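Local coordinates for hemerythrin HHE cation binding domain protein (Mycobacterium kansasii, PDB 6TYJ), which binds zinc and iron ions at a hemerythrin-type site inside a helical bundle, although its physiological role remains to be settled, at residues Y13-E18 / E141-R146. Sequence-based numbering, arbitrary orientation.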
# COMPACT_ATOMS: atom_id res chain seq x y z
N TYR A 13 10.67 -2.65 -10.00
CA TYR A 13 9.82 -1.53 -10.41
C TYR A 13 8.47 -2.03 -10.89
O TYR A 13 7.43 -1.47 -10.54
CB TYR A 13 10.48 -0.72 -11.52
CG TYR A 13 11.90 -0.26 -11.20
CD1 TYR A 13 12.28 0.07 -9.91
CD2 TYR A 13 12.84 -0.13 -12.22
CE1 TYR A 13 13.58 0.50 -9.64
CE2 TYR A 13 14.12 0.29 -11.96
CZ TYR A 13 14.49 0.62 -10.68
OH TYR A 13 15.79 1.04 -10.47
N GLU A 14 8.49 -3.07 -11.72
CA GLU A 14 7.24 -3.60 -12.26
C GLU A 14 6.36 -4.16 -11.15
O GLU A 14 5.14 -3.96 -11.16
CB GLU A 14 7.55 -4.68 -13.30
CG GLU A 14 8.26 -4.13 -14.53
CD GLU A 14 8.78 -5.22 -15.45
OE1 GLU A 14 8.91 -6.38 -15.00
OE2 GLU A 14 9.08 -4.91 -16.63
N VAL A 15 6.96 -4.87 -10.19
CA VAL A 15 6.18 -5.38 -9.08
C VAL A 15 5.43 -4.26 -8.38
O VAL A 15 4.23 -4.37 -8.10
CB VAL A 15 7.08 -6.14 -8.08
CG1 VAL A 15 6.30 -6.42 -6.79
CG2 VAL A 15 7.53 -7.43 -8.68
N LEU A 16 6.13 -3.16 -8.08
CA LEU A 16 5.49 -2.08 -7.34
C LEU A 16 4.48 -1.35 -8.22
O LEU A 16 3.40 -1.00 -7.75
CB LEU A 16 6.51 -1.09 -6.80
CG LEU A 16 7.38 -1.67 -5.69
CD1 LEU A 16 8.41 -0.64 -5.34
CD2 LEU A 16 6.51 -2.01 -4.49
N LYS A 17 4.83 -1.09 -9.48
CA LYS A 17 3.87 -0.39 -10.34
C LYS A 17 2.63 -1.24 -10.56
O LYS A 17 1.50 -0.72 -10.53
CB LYS A 17 4.54 -0.00 -11.66
CG LYS A 17 5.57 1.10 -11.48
CD LYS A 17 6.40 1.38 -12.74
CE LYS A 17 5.66 2.29 -13.67
NZ LYS A 17 6.37 2.35 -14.99
N GLU A 18 2.81 -2.54 -10.78
CA GLU A 18 1.62 -3.38 -10.98
C GLU A 18 0.78 -3.42 -9.71
O GLU A 18 -0.45 -3.46 -9.78
CB GLU A 18 2.04 -4.78 -11.40
CG GLU A 18 2.57 -4.85 -12.82
CD GLU A 18 3.10 -6.21 -13.19
OE1 GLU A 18 2.63 -7.22 -12.63
OE2 GLU A 18 4.01 -6.28 -14.05
N GLU A 141 11.87 -10.64 -7.89
CA GLU A 141 11.48 -12.00 -7.55
C GLU A 141 11.26 -12.16 -6.06
O GLU A 141 10.30 -12.82 -5.63
CB GLU A 141 12.56 -12.98 -8.05
N LYS A 142 12.17 -11.61 -5.23
CA LYS A 142 12.02 -11.73 -3.79
C LYS A 142 10.77 -11.00 -3.32
O LYS A 142 10.03 -11.50 -2.46
CB LYS A 142 13.26 -11.20 -3.05
N MET A 143 10.50 -9.83 -3.91
CA MET A 143 9.31 -9.07 -3.53
C MET A 143 8.04 -9.80 -3.91
O MET A 143 7.06 -9.80 -3.15
CB MET A 143 9.35 -7.68 -4.19
CG MET A 143 10.41 -6.78 -3.58
SD MET A 143 10.78 -5.32 -4.58
CE MET A 143 9.22 -4.50 -4.57
N ALA A 144 7.99 -10.37 -5.11
CA ALA A 144 6.80 -11.11 -5.51
C ALA A 144 6.53 -12.27 -4.57
O ALA A 144 5.38 -12.50 -4.16
CB ALA A 144 6.94 -11.58 -6.95
N ALA A 145 7.57 -13.02 -4.19
CA ALA A 145 7.35 -14.12 -3.25
C ALA A 145 6.95 -13.61 -1.87
O ALA A 145 6.08 -14.19 -1.22
CB ALA A 145 8.61 -15.00 -3.15
N ARG A 146 7.62 -12.56 -1.38
CA ARG A 146 7.28 -12.05 -0.08
C ARG A 146 5.85 -11.51 -0.07
O ARG A 146 5.16 -11.60 0.96
CB ARG A 146 8.29 -10.98 0.33
CG ARG A 146 8.27 -10.63 1.81
CD ARG A 146 8.87 -11.74 2.72
NE ARG A 146 10.32 -11.92 2.53
CZ ARG A 146 11.26 -11.19 3.14
NH1 ARG A 146 10.92 -10.22 3.99
NH2 ARG A 146 12.53 -11.42 2.88
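The 2.8 Å backbone hydrogen bond from Lys17 N to Tyr13 O belongs to the turn of helix that holds Val15 and Leu16, whose side chains meet Met143. No hydrogen bond joins segments 13-18 and 141-146; their contact is apolar and buried. Met143 does most of the reaching. Its chain is bent at the thioether (chi3 63°), which turns the terminal methyl in against the other helix. The branched end of Leu16 reaches this methyl, Met143 CE lying 3.6 Å from Leu16 CG, while Leu16 CD2 and CD1 flank it a little farther off. The two side chains cross at about a right angle. Val15 adds a looser contact, its CG1 lying 4.1 Å from Met143 CE. With that methyl anti to the backbone N (chi1 168°), it lies beside the carbonyl carbon, on the side leading to Leu16. A long, flexible thioether suits the span between helices, while the compact branched residues give it a firm surface. Ala144, with just a methyl, fits where the backbones come closest, its CA 6.8 Å from Val15 CA. Val15 also touches Met147, one turn further along helix 133-161. Leu16 packs against Glu58 and Glu118, both zinc ligands here, so the contact joins helix 133-161 to the second shell of the metal site within a hemerythrin-like helical bundle.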